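Local coordinates for uncharacterized conserved protein (Methanococcus maripaludis S2, PDB 3C2Q) that converts L-ornithine to L-proline with release of ammonia, using NAD(+) as cofactor, at residues 36-40 against 41-45; 64-68 against 69-73; 218-222 against 223-227; 251-254 against 255-258; 291-294 against 295-299. All blocks are in the same frame, centred on the assembly; numbering follows the deposited sequence.

Contact 1: 36-40 against 41-45; sequences VKVND and EWIEV
Strands 36-38 and 41-45 run antiparallel, Val-36 and Ile-43 bonding to each other through both amides while Val-38 and Glu-41 close the end, with Val-38 N to Glu-41 O at 2.8 Å. Between these hydrogen-bonded pairs lies the non-hydrogen-bonded pair Lys-37 and Trp-42. Lys-37 CB sits over one face of the indole, 3.9 Å from the centroid of the six-membered ring and 6° off its normal, a CH-pi contact. With CG anti to the backbone N (chi1 -164°), the extended lysine chain carries CD on past Trp-42 CZ2, and NZ ends on Ile-8 O. The motif is a two-residue beta hairpin, its type I' turn running from Val-38 to Glu-41 with Asn-39 and Asp-40 at the corner. Trp-42 also makes a cation-pi contact with Arg-85; a serine here would probably leave that guanidinium without its aromatic partner and the methylenes of Lys-37 without their flat cover. The other face carries Val-36, Val-38, Ile-43 and, at the turn end, Glu-41. There Ile-43 CD1 approaches Val-38 CB to 3.7 Å, and Val-36 CG2 meets Val-45 CG2 at 3.8 Å, both valines also touching Ile-54 of strand 53-57.

Contact 2: 64-68 against 69-73; sequences ETKVI and RKVKK
Val-67 O receives the amide of Lys-70 at 2.9 Å from Lys-70 N, the shortest bond between 64-68 and 69-73; the donor stands well above the carbonyl plane. One residue on, Val-71 N reaches Ile-68 O at 3.2 Å. These two successive i to i+3 bonds define the short 3-10 turn that follows strand 62-66 and leads the chain toward strand 76-79. Val-67 is flanked by two long basic chains. Its CG2 lies over one face of the Arg-69 guanidinium, 4.1 Å from Arg-69 NH2, and also touches Lys-70 CG at 4.0 Å, where the valine and lysine lie side by side and point the same way. Arg-69 folds back over the valine because CG stands between the backbone N and the carbonyl carbon (chi1 83°) and the chain bends again at chi3. Both cations then reach Asp-265, each through a salt bridge, and Arg-69 NE adds a weak bond to Gly-251 O of the second subunit. Lys-66 is extended, its NZ bonding weakly to Lys-70 O at 3.5 Å but paired more firmly with Asp-75. The chemistry implies that the turn is held by its own amides, while Val-67 screens one face of a guanidinium whose charge, like that of Lys-70, is probably largely balanced by the shared aspartate.

Contact 3: 218-222 against 223-227; sequences KNAVE and SGVLK
Asn-219 O accepts Ser-223 N at 2.8 Å, the last ordinary helical bond of helix 217-222. The helix ends in a Schellman motif, a standard C-terminal cap, at Gly-224, which leaves helical geometry with a positive phi of 77° while its N bonds to Val-221 O at 3.1 Å. From beyond the glycine a further backbone bond, Leu-226 N to Ala-220 O at 2.9 Å, draws the chain back with a nearly straight N-H...O of 173°. The serine hydroxyl takes a secondary polar role. Its OG, placed between the backbone N and the carbonyl carbon (chi1 78°), is brought over the helix end, where Ala-220 O and Asn-219 O are weak, competing acceptors for its one proton. A water bridges Val-221 O and Leu-226 O, donating to both, and Leu-226 O adds a CA-H...O contact, 3.6 Å from Val-221 CA. The apolar contacts are made by Leu-226, whose CD2 meets Val-221 CG2 at 3.8 Å and whose CB meets Ala-220 CB at 4.1 Å. Leu-226 goes on to pack against Ile-178 and Ala-181 of helix 171-183, Ala-220 touches helix 203-214 and Val-221 faces helix 230-237.

Contact 4: 251-254 against 255-258; sequences GPIP and DVIT
Val-256 packs against Pro-252 and Ile-253 on the closer side of this turn, its CB only 3.4 Å from Ile-253 O. Its CG1 meets the proline ring at Pro-252 CB, 4.0 Å away, while its CG2 lies at the same distance from Ile-253 CG1, so the two branches divide the neighbours between them. Ile-253 and Val-256 cross at about a right angle. The isoleucine can reach across because its CG1 stands between the backbone N and the carbonyl carbon (chi1 54°). A type I beta turn from Ile-253 to Val-256 fixes this placement, closed by Val-256 N to Ile-253 O at 3.1 Å, the donor lying above the carbonyl plane. Asp-255 is held too: OD1 bonds to Tyr-241 OH and OD2 to Ile-217 N, and OD2 lies 4.1 Å from Ile-253 CD1. The looser side is at exposed Pro-254, on the corner of the turn, and at the backbone, where a water donates to both Ile-253 O and Val-256 O. The turn belongs to the loop from strand 241-244 to helix 260-271 in the Rossmann-fold region. Asn-171, at the start of helix 171-183 and probably an NAD(+)-binding residue, bonds to Ile-253 N and Gly-251 O, while Leu-243 of strand 241-244 packs against Ile-253 and Val-256, and Ile-211 of helix 203-214 against Ile-253 and Pro-254.

Contact 5: 291-294 against 295-299; sequences NLMP and SYIKT
Ile-297 packs between Met-293, present as selenomethionine, and the ring of Pro-294. Its CB touches Met-293 CE at 3.7 Å, the two side chains crossing at about a right angle, and on another side its CD1 meets Pro-294 CD, also at 3.7 Å. The isoleucine spans both because CG1 lies anti to the carbonyl carbon (chi1 -55°), which directs CD1 at the proline while CB and CG2 face the methionine methyl. Cut back to an alanine, the residue would keep its CB but is likely to leave a gap beside Pro-294 CD and the end of Met-293 less confined. Farther out, Pro-294 CG rests over one face of the Tyr-296 ring, 3.9 Å from its centroid and 26° off the normal, a CH-pi contact in which the proline sits toward the phenol end and approaches Tyr-296 CZ to 3.5 Å. A type I turn from Pro-294 to Ile-297 brings these groups together, although its bond from Ile-297 N to Pro-294 O is weak at 3.5 Å. The segment connects helix 283-292 to strand 298-303 within a beta-alpha-beta unit of the Rossmann fold. At the polar edge, Thr-299 OG1 donates to Ile-297 O at 2.8 Å; the end of Met-293 meets this threonine tip to tip, and Ser-295 OG bonds to His-32. With its own bond so long, the turn itself probably owes much of its shape to apolar contact and the proline-tyrosine CH-pi contact, while the buried threonine hydroxyl is satisfied by the carbonyl of Ile-297, two residues back.

The five contacts follow one another along the chain and fall into two regions. Contacts 1 and 2 share the mixed sheet of the first region, where strands 41-46 and 62-66 are neighbours; their centres lie 19 Å apart and Val-45 packs on Thr-65. Contacts 3, 4 and 5 belong to the Rossmann-fold region. Of these, contacts 3 and 4 are close, with centres 17 Å apart, and both pack against helices 171-183 and 203-214. Contact 5 stands nearest the middle of the chain, about 6 Å from contact 2 between nearest atoms, where the two regions approach. Contacts 2 and 4 both touch the second subunit, so local turns in each region also take part in assembly.

Contact 1: 36-40 against 41-45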
loop_
_atom_site.group_PDB
_atom_site.type_symbol
_atom_site.label_atom_id
_atom_site.label_comp_id
_atom_site.label_asym_id
_atom_site.label_seq_id
_atom_site.Cartn_x
_atom_site.Cartn_y
_atom_site.Cartn_z
ATOM N N VAL B 36 26.318 -7.681 31.775
ATOM C CA VAL B 36 27.623 -8.282 31.478
ATOM C C VAL B 36 28.336 -8.756 32.768
ATOM O O VAL B 36 28.286 -8.092 33.791
ATOM C CB VAL B 36 28.551 -7.320 30.711
ATOM C CG1 VAL B 36 28.094 -7.186 29.244
ATOM C CG2 VAL B 36 28.618 -5.932 31.408
ATOM N N LYS B 37 28.986 -9.908 32.707
ATOM C CA LYS B 37 29.662 -10.433 33.894
ATOM C C LYS B 37 31.102 -9.954 33.900
ATOM O O LYS B 37 31.888 -10.261 32.994
ATOM C CB LYS B 37 29.598 -11.955 33.944
ATOM C CG LYS B 37 29.943 -12.520 35.328
ATOM C CD LYS B 37 29.681 -13.991 35.406
ATOM C CE LYS B 37 30.156 -14.566 36.738
ATOM N NZ LYS B 37 29.524 -15.903 36.958
ATOM N N VAL B 38 31.412 -9.166 34.919
ATOM C CA VAL B 38 32.719 -8.542 35.063
ATOM C C VAL B 38 33.204 -8.749 36.511
ATOM O O VAL B 38 32.499 -8.404 37.469
ATOM C CB VAL B 38 32.668 -7.028 34.702
ATOM C CG1 VAL B 38 34.036 -6.369 34.876
ATOM C CG2 VAL B 38 32.135 -6.824 33.244
ATOM N N ASN B 39 34.413 -9.297 36.643
ATOM C CA ASN B 39 34.997 -9.631 37.962
ATOM C C ASN B 39 33.965 -10.345 38.810
ATOM O O ASN B 39 33.645 -9.910 39.924
ATOM C CB ASN B 39 35.548 -8.380 38.648
ATOM C CG ASN B 39 36.756 -7.791 37.914
ATOM O OD1 ASN B 39 36.867 -6.571 37.754
ATOM N ND2 ASN B 39 37.663 -8.659 37.450
ATOM N N ASP B 40 33.399 -11.398 38.214
ATOM C CA ASP B 40 32.364 -12.261 38.812
ATOM C C ASP B 40 31.087 -11.592 39.344
ATOM O O ASP B 40 30.387 -12.170 40.169
ATOM C CB ASP B 40 32.984 -13.186 39.880
ATOM C CG ASP B 40 34.301 -13.799 39.418
ATOM O OD1 ASP B 40 34.279 -14.664 38.514
ATOM O OD2 ASP B 40 35.359 -13.395 39.943
ATOM N N GLU B 41 30.795 -10.376 38.891
ATOM C CA GLU B 41 29.529 -9.717 39.215
ATOM C C GLU B 41 28.811 -9.321 37.921
ATOM O O GLU B 41 29.461 -8.944 36.943
ATOM C CB GLU B 41 29.761 -8.442 40.016
ATOM C CG GLU B 41 30.405 -8.600 41.377
ATOM C CD GLU B 41 31.143 -7.325 41.781
ATOM O OE1 GLU B 41 30.472 -6.273 41.920
ATOM O OE2 GLU B 41 32.395 -7.380 41.935
ATOM N N TRP B 42 27.481 -9.365 37.943
ATOM C CA TRP B 42 26.681 -8.879 36.819
ATOM C C TRP B 42 26.532 -7.371 36.905
ATOM O O TRP B 42 26.111 -6.821 37.929
ATOM C CB TRP B 42 25.321 -9.562 36.771
ATOM C CG TRP B 42 25.416 -10.992 36.368
ATOM C CD1 TRP B 42 25.374 -12.073 37.200
ATOM C CD2 TRP B 42 25.586 -11.512 35.040
ATOM N NE1 TRP B 42 25.504 -13.233 36.478
ATOM C CE2 TRP B 42 25.636 -12.921 35.149
ATOM C CE3 TRP B 42 25.699 -10.924 33.770
ATOM C CZ2 TRP B 42 25.776 -13.762 34.034
ATOM C CZ3 TRP B 42 25.836 -11.750 32.658
ATOM C CH2 TRP B 42 25.881 -13.163 32.796
ATOM N N ILE B 43 26.926 -6.702 35.831
ATOM C CA ILE B 43 26.789 -5.271 35.721
ATOM C C ILE B 43 25.654 -4.979 34.730
ATOM O O ILE B 43 25.616 -5.568 33.664
ATOM C CB ILE B 43 28.084 -4.617 35.182
ATOM C CG1 ILE B 43 29.270 -4.863 36.135
ATOM C CG2 ILE B 43 27.870 -3.109 35.001
ATOM C CD1 ILE B 43 30.527 -4.133 35.700
ATOM N N GLU B 44 24.757 -4.067 35.074
ATOM C CA GLU B 44 23.666 -3.701 34.156
ATOM C C GLU B 44 24.193 -2.703 33.140
ATOM O O GLU B 44 24.655 -1.629 33.513
ATOM C CB GLU B 44 22.486 -3.109 34.918
ATOM C CG GLU B 44 22.040 -3.973 36.111
ATOM C CD GLU B 44 20.645 -3.595 36.648
ATOM O OE1 GLU B 44 20.041 -2.598 36.163
ATOM O OE2 GLU B 44 20.153 -4.321 37.547
ATOM N N VAL B 45 24.133 -3.054 31.853
ATOM C CA VAL B 45 24.594 -2.139 30.800
ATOM C C VAL B 45 23.593 -0.980 30.616
ATOM O O VAL B 45 22.418 -1.206 30.276
ATOM C CB VAL B 45 24.855 -2.881 29.470
ATOM C CG1 VAL B 45 25.432 -1.942 28.440
ATOM C CG2 VAL B 45 25.804 -4.089 29.696
#

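Contact 2: 64-68 against 69-73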
loop_
_atom_site.group_PDB
_atom_site.type_symbol
_atom_site.label_atom_id
_atom_site.label_comp_id
_atom_site.label_asym_id
_atom_site.label_seq_id
_atom_site.Cartn_x
_atom_site.Cartn_y
_atom_site.Cartn_z
ATOM N N GLU B 64 28.181 0.749 29.545
ATOM C CA GLU B 64 27.183 1.497 28.795
ATOM C C GLU B 64 27.174 1.074 27.314
ATOM O O GLU B 64 28.152 0.515 26.789
ATOM C CB GLU B 64 27.364 3.007 28.978
ATOM C CG GLU B 64 28.552 3.575 28.273
ATOM C CD GLU B 64 28.587 5.074 28.419
ATOM O OE1 GLU B 64 27.805 5.788 27.737
ATOM O OE2 GLU B 64 29.381 5.542 29.251
ATOM N N THR B 65 26.041 1.336 26.677
ATOM C CA THR B 65 25.836 1.032 25.266
ATOM C C THR B 65 26.241 2.286 24.504
ATOM O O THR B 65 25.571 3.336 24.628
ATOM C CB THR B 65 24.326 0.721 24.966
ATOM O OG1 THR B 65 23.847 -0.311 25.828
ATOM C CG2 THR B 65 24.130 0.277 23.496
ATOM N N LYS B 66 27.318 2.176 23.722
ATOM C CA LYS B 66 27.851 3.279 22.929
ATOM C C LYS B 66 27.720 2.983 21.443
ATOM O O LYS B 66 28.024 1.886 20.988
ATOM C CB LYS B 66 29.356 3.495 23.199
ATOM C CG LYS B 66 29.727 4.133 24.528
ATOM C CD LYS B 66 31.145 4.688 24.358
ATOM C CE LYS B 66 31.710 5.349 25.618
ATOM N NZ LYS B 66 33.101 5.907 25.295
ATOM N N VAL B 67 27.310 3.984 20.683
ATOM C CA VAL B 67 27.340 3.865 19.236
ATOM C C VAL B 67 28.811 3.886 18.825
ATOM O O VAL B 67 29.634 4.489 19.523
ATOM C CB VAL B 67 26.535 4.978 18.533
ATOM C CG1 VAL B 67 25.048 4.836 18.916
ATOM C CG2 VAL B 67 27.013 6.374 18.941
ATOM N N ILE B 68 29.106 3.236 17.704
ATOM C CA ILE B 68 30.460 3.060 17.233
ATOM C C ILE B 68 31.206 4.394 17.065
ATOM O O ILE B 68 32.376 4.469 17.384
ATOM C CB ILE B 68 30.524 2.146 15.966
ATOM C CG1 ILE B 68 31.976 1.868 15.562
ATOM C CG2 ILE B 68 29.748 2.793 14.779
ATOM C CD1 ILE B 68 32.149 0.854 14.402
ATOM N N ARG B 69 30.539 5.451 16.621
ATOM C CA ARG B 69 31.229 6.712 16.448
ATOM C C ARG B 69 31.598 7.418 17.766
ATOM O O ARG B 69 32.362 8.386 17.758
ATOM C CB ARG B 69 30.448 7.652 15.530
ATOM C CG ARG B 69 29.385 8.413 16.221
ATOM C CD ARG B 69 28.634 9.321 15.277
ATOM N NE ARG B 69 27.241 9.078 15.580
ATOM C CZ ARG B 69 26.560 9.734 16.501
ATOM N NH1 ARG B 69 27.119 10.767 17.141
ATOM N NH2 ARG B 69 25.304 9.387 16.738
ATOM N N LYS B 70 31.052 6.960 18.890
ATOM C CA LYS B 70 31.467 7.507 20.181
ATOM C C LYS B 70 32.494 6.634 20.917
ATOM O O LYS B 70 32.966 7.021 21.982
ATOM C CB LYS B 70 30.271 7.792 21.077
ATOM C CG LYS B 70 29.470 9.034 20.625
ATOM C CD LYS B 70 28.340 9.292 21.588
ATOM C CE LYS B 70 27.329 10.286 21.041
ATOM N NZ LYS B 70 27.923 11.623 20.856
ATOM N N VAL B 71 32.838 5.476 20.354
ATOM C CA VAL B 71 33.875 4.619 20.964
ATOM C C VAL B 71 35.270 5.262 20.817
ATOM O O VAL B 71 35.654 5.673 19.718
ATOM C CB VAL B 71 33.839 3.182 20.410
ATOM C CG1 VAL B 71 35.006 2.305 20.991
ATOM C CG2 VAL B 71 32.500 2.530 20.730
ATOM N N LYS B 72 35.994 5.365 21.939
ATOM C CA LYS B 72 37.329 6.009 21.969
ATOM C C LYS B 72 38.457 4.992 22.068
ATOM O O LYS B 72 38.281 3.924 22.633
ATOM C CB LYS B 72 37.433 6.993 23.142
ATOM C CG LYS B 72 36.421 8.132 23.116
ATOM C CD LYS B 72 36.518 8.934 21.806
ATOM C CE LYS B 72 35.382 9.955 21.679
ATOM N NZ LYS B 72 35.212 10.405 20.255
ATOM N N LYS B 73 39.616 5.320 21.490
ATOM C CA LYS B 73 40.800 4.471 21.613
ATOM C C LYS B 73 40.948 4.090 23.083
ATOM O O LYS B 73 40.830 4.953 23.951
ATOM C CB LYS B 73 42.051 5.228 21.117
ATOM C CG LYS B 73 43.330 4.427 21.338
ATOM C CD LYS B 73 44.545 4.997 20.664
ATOM C CE LYS B 73 45.637 3.919 20.747
ATOM N NZ LYS B 73 47.005 4.397 20.434
#

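Contact 3: 218-222 against 223-227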
loop_
_atom_site.group_PDB
_atom_site.type_symbol
_atom_site.label_atom_id
_atom_site.label_comp_id
_atom_site.label_asym_id
_atom_site.label_seq_id
_atom_site.Cartn_x
_atom_site.Cartn_y
_atom_site.Cartn_z
ATOM N N LYS B 218 9.797 30.055 20.223
ATOM C CA LYS B 218 9.583 30.714 21.525
ATOM C C LYS B 218 9.371 32.228 21.409
ATOM O O LYS B 218 8.436 32.765 22.000
ATOM C CB LYS B 218 10.715 30.384 22.485
ATOM C CG LYS B 218 10.554 31.005 23.895
ATOM C CD LYS B 218 11.582 30.420 24.840
ATOM C CE LYS B 218 11.328 30.817 26.291
ATOM N NZ LYS B 218 12.215 30.032 27.235
ATOM N N ASN B 219 10.212 32.900 20.626
ATOM C CA ASN B 219 10.073 34.347 20.389
ATOM C C ASN B 219 8.763 34.707 19.718
ATOM O O ASN B 219 8.148 35.734 20.040
ATOM C CB ASN B 219 11.204 34.879 19.512
ATOM C CG ASN B 219 12.530 34.956 20.243
ATOM O OD1 ASN B 219 12.608 34.662 21.423
ATOM N ND2 ASN B 219 13.583 35.334 19.522
ATOM N N ALA B 220 8.360 33.902 18.728
ATOM C CA ALA B 220 7.071 34.083 18.054
ATOM C C ALA B 220 5.871 33.921 18.989
ATOM O O ALA B 220 4.851 34.561 18.798
ATOM C CB ALA B 220 6.935 33.086 16.848
ATOM N N VAL B 221 5.976 33.027 19.956
ATOM C CA VAL B 221 4.926 32.874 20.952
ATOM C C VAL B 221 4.937 34.106 21.890
ATOM O O VAL B 221 3.895 34.718 22.123
ATOM C CB VAL B 221 5.047 31.553 21.750
ATOM C CG1 VAL B 221 4.098 31.559 22.943
ATOM C CG2 VAL B 221 4.750 30.319 20.829
ATOM N N GLU B 222 6.124 34.469 22.368
ATOM C CA GLU B 222 6.306 35.641 23.240
ATOM C C GLU B 222 5.853 36.950 22.601
ATOM O O GLU B 222 5.239 37.775 23.277
ATOM C CB GLU B 222 7.748 35.699 23.756
ATOM C CG GLU B 222 7.997 34.623 24.816
ATOM C CD GLU B 222 9.429 34.583 25.376
ATOM O OE1 GLU B 222 10.294 35.402 24.950
ATOM O OE2 GLU B 222 9.672 33.712 26.251
ATOM N N SER B 223 6.085 37.128 21.301
ATOM C CA SER B 223 5.580 38.301 20.569
ATOM C C SER B 223 4.071 38.338 20.231
ATOM O O SER B 223 3.587 39.342 19.691
ATOM C CB SER B 223 6.368 38.493 19.280
ATOM O OG SER B 223 5.936 37.576 18.278
ATOM N N GLY B 224 3.332 37.260 20.517
ATOM C CA GLY B 224 1.933 37.147 20.110
ATOM C C GLY B 224 1.694 36.801 18.645
ATOM O O GLY B 224 0.550 36.781 18.192
ATOM N N VAL B 225 2.763 36.530 17.896
ATOM C CA VAL B 225 2.639 36.104 16.492
ATOM C C VAL B 225 1.983 34.699 16.405
ATOM O O VAL B 225 1.007 34.493 15.676
ATOM C CB VAL B 225 4.013 36.139 15.786
ATOM C CG1 VAL B 225 3.972 35.420 14.449
ATOM C CG2 VAL B 225 4.480 37.627 15.609
ATOM N N LEU B 226 2.496 33.774 17.209
ATOM C CA LEU B 226 2.000 32.392 17.253
ATOM C C LEU B 226 1.152 32.200 18.489
ATOM O O LEU B 226 1.662 32.287 19.610
ATOM C CB LEU B 226 3.177 31.421 17.241
ATOM C CG LEU B 226 2.847 29.926 17.172
ATOM C CD1 LEU B 226 2.043 29.655 15.887
ATOM C CD2 LEU B 226 4.129 29.100 17.237
ATOM N N LYS B 227 -0.133 31.922 18.272
ATOM C CA LYS B 227 -1.174 31.971 19.310
ATOM C C LYS B 227 -1.885 30.645 19.578
ATOM O O LYS B 227 -2.769 30.566 20.445
ATOM C CB LYS B 227 -2.260 32.979 18.886
ATOM C CG LYS B 227 -1.809 34.442 18.883
ATOM C CD LYS B 227 -2.961 35.406 18.459
ATOM C CE LYS B 227 -2.974 35.653 16.935
ATOM N NZ LYS B 227 -3.428 37.047 16.524
HETATM O O HOH W 1 1.257 33.897 21.802
#

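Contact 4: 251-254 against 255-258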
loop_
_atom_site.group_PDB
_atom_site.type_symbol
_atom_site.label_atom_id
_atom_site.label_comp_id
_atom_site.label_asym_id
_atom_site.label_seq_id
_atom_site.Cartn_x
_atom_site.Cartn_y
_atom_site.Cartn_z
ATOM N N GLY B 251 13.899 25.845 3.806
ATOM C CA GLY B 251 13.665 26.871 4.804
ATOM C C GLY B 251 13.525 26.328 6.203
ATOM O O GLY B 251 12.441 26.439 6.798
ATOM N N PRO B 252 14.620 25.771 6.779
ATOM C CA PRO B 252 14.414 25.246 8.108
ATOM C C PRO B 252 14.292 26.445 9.034
ATOM O O PRO B 252 15.044 27.402 8.868
ATOM C CB PRO B 252 15.728 24.503 8.414
ATOM C CG PRO B 252 16.729 25.189 7.599
ATOM C CD PRO B 252 16.015 25.645 6.330
ATOM N N ILE B 253 13.405 26.380 10.008
ATOM C CA ILE B 253 13.309 27.435 11.013
ATOM C C ILE B 253 14.468 27.336 12.017
ATOM O O ILE B 253 15.177 26.315 12.074
ATOM C CB ILE B 253 11.920 27.425 11.722
ATOM C CG1 ILE B 253 11.631 26.032 12.302
ATOM C CG2 ILE B 253 10.845 27.891 10.720
ATOM C CD1 ILE B 253 10.591 25.975 13.393
ATOM N N PRO B 254 14.713 28.417 12.777
ATOM C CA PRO B 254 15.928 28.388 13.596
ATOM C C PRO B 254 15.987 27.247 14.617
ATOM O O PRO B 254 17.084 26.814 14.961
ATOM C CB PRO B 254 15.932 29.777 14.265
ATOM C CG PRO B 254 15.091 30.655 13.307
ATOM C CD PRO B 254 14.003 29.714 12.866
ATOM N N ASP B 255 14.844 26.737 15.078
ATOM C CA ASP B 255 14.835 25.651 16.060
ATOM C C ASP B 255 15.392 24.300 15.531
ATOM O O ASP B 255 15.713 23.408 16.315
ATOM C CB ASP B 255 13.412 25.400 16.602
ATOM C CG ASP B 255 12.771 26.646 17.241
ATOM O OD1 ASP B 255 12.390 26.568 18.437
ATOM O OD2 ASP B 255 12.612 27.658 16.538
ATOM N N VAL B 256 15.492 24.156 14.210
ATOM C CA VAL B 256 15.842 22.876 13.589
ATOM C C VAL B 256 17.332 22.573 13.792
ATOM O O VAL B 256 18.178 23.466 13.598
ATOM C CB VAL B 256 15.459 22.913 12.084
ATOM C CG1 VAL B 256 16.142 21.772 11.287
ATOM C CG2 VAL B 256 13.907 22.822 11.951
ATOM N N ILE B 257 17.640 21.342 14.204
ATOM C CA ILE B 257 19.013 20.854 14.310
ATOM C C ILE B 257 19.391 20.264 12.964
ATOM O O ILE B 257 18.845 19.230 12.562
ATOM C CB ILE B 257 19.109 19.792 15.436
ATOM C CG1 ILE B 257 18.631 20.417 16.760
ATOM C CG2 ILE B 257 20.538 19.172 15.518
ATOM C CD1 ILE B 257 18.640 19.457 17.933
ATOM N N THR B 258 20.295 20.930 12.241
ATOM C CA THR B 258 20.625 20.510 10.886
ATOM C C THR B 258 21.608 19.314 10.822
ATOM O O THR B 258 21.638 18.614 9.833
ATOM C CB THR B 258 21.142 21.674 10.022
ATOM O OG1 THR B 258 22.339 22.197 10.609
ATOM C CG2 THR B 258 20.076 22.798 9.939
HETATM O O HOH W 2 18.302 25.798 11.586
#

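Contact 5: 291-294 against 295-299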
loop_
_atom_site.group_PDB
_atom_site.type_symbol
_atom_site.label_atom_id
_atom_site.label_comp_id
_atom_site.label_asym_id
_atom_site.label_seq_id
_atom_site.Cartn_x
_atom_site.Cartn_y
_atom_site.Cartn_z
ATOM N N ASN B 291 15.144 2.799 16.379
ATOM C CA ASN B 291 16.574 2.415 16.401
ATOM C C ASN B 291 17.280 2.848 17.700
ATOM O O ASN B 291 18.290 2.249 18.096
ATOM C CB ASN B 291 17.298 3.051 15.232
ATOM C CG ASN B 291 17.018 2.359 13.880
ATOM O OD1 ASN B 291 16.349 1.277 13.775
ATOM N ND2 ASN B 291 17.549 2.986 12.816
ATOM N N LEU B 292 16.729 3.866 18.369
ATOM C CA LEU B 292 17.307 4.452 19.578
ATOM C C LEU B 292 16.688 3.941 20.859
ATOM O O LEU B 292 17.157 4.282 21.948
ATOM C CB LEU B 292 17.122 5.977 19.566
ATOM C CG LEU B 292 17.734 6.682 18.375
ATOM C CD1 LEU B 292 17.377 8.166 18.402
ATOM C CD2 LEU B 292 19.273 6.447 18.359
HETATM N N MSE B 293 15.645 3.129 20.741
HETATM C CA MSE B 293 14.826 2.744 21.898
HETATM C C MSE B 293 15.061 1.337 22.405
HETATM O O MSE B 293 15.175 0.410 21.613
HETATM C CB MSE B 293 13.341 2.821 21.501
HETATM C CG MSE B 293 12.801 4.239 21.408
HETATM SE SE MSE B 293 10.966 4.070 20.616
HETATM C CE MSE B 293 10.173 2.981 22.018
ATOM N N PRO B 294 15.059 1.149 23.732
ATOM C CA PRO B 294 15.043 -0.210 24.262
ATOM C C PRO B 294 13.651 -0.845 24.103
ATOM O O PRO B 294 12.650 -0.121 23.988
ATOM C CB PRO B 294 15.373 -0.005 25.751
ATOM C CG PRO B 294 14.907 1.318 26.067
ATOM C CD PRO B 294 15.094 2.155 24.811
ATOM N N SER B 295 13.600 -2.170 24.091
ATOM C CA SER B 295 12.354 -2.903 23.838
ATOM C C SER B 295 11.291 -2.793 24.939
ATOM O O SER B 295 10.114 -3.124 24.696
ATOM C CB SER B 295 12.663 -4.382 23.606
ATOM O OG SER B 295 13.312 -4.922 24.759
ATOM N N TYR B 296 11.684 -2.342 26.141
ATOM C CA TYR B 296 10.710 -2.276 27.232
ATOM C C TYR B 296 9.785 -1.048 27.190
ATOM O O TYR B 296 8.833 -0.979 27.945
ATOM C CB TYR B 296 11.377 -2.414 28.626
ATOM C CG TYR B 296 12.517 -1.468 28.893
ATOM C CD1 TYR B 296 12.294 -0.092 29.090
ATOM C CD2 TYR B 296 13.825 -1.947 28.968
ATOM C CE1 TYR B 296 13.344 0.768 29.338
ATOM C CE2 TYR B 296 14.886 -1.082 29.222
ATOM C CZ TYR B 296 14.644 0.256 29.412
ATOM O OH TYR B 296 15.702 1.107 29.668
ATOM N N ILE B 297 10.058 -0.083 26.319
ATOM C CA ILE B 297 9.190 1.092 26.218
ATOM C C ILE B 297 8.012 0.705 25.313
ATOM O O ILE B 297 8.211 0.177 24.219
ATOM C CB ILE B 297 9.935 2.310 25.654
ATOM C CG1 ILE B 297 11.196 2.606 26.488
ATOM C CG2 ILE B 297 8.999 3.565 25.560
ATOM C CD1 ILE B 297 11.979 3.806 25.977
ATOM N N LYS B 298 6.797 0.927 25.792
ATOM C CA LYS B 298 5.608 0.657 24.981
ATOM C C LYS B 298 5.680 1.508 23.672
ATOM O O LYS B 298 5.860 2.721 23.690
ATOM C CB LYS B 298 4.353 0.939 25.828
ATOM C CG LYS B 298 3.020 0.830 25.104
ATOM C CD LYS B 298 2.367 -0.568 25.315
ATOM C CE LYS B 298 1.536 -0.963 24.113
ATOM N NZ LYS B 298 0.154 -1.369 24.542
ATOM N N THR B 299 5.565 0.848 22.533
ATOM C CA THR B 299 5.812 1.492 21.248
ATOM C C THR B 299 4.569 1.278 20.390
ATOM O O THR B 299 4.150 0.141 20.195
ATOM C CB THR B 299 6.999 0.809 20.579
ATOM O OG1 THR B 299 8.109 0.869 21.482
ATOM C CG2 THR B 299 7.385 1.505 19.283
#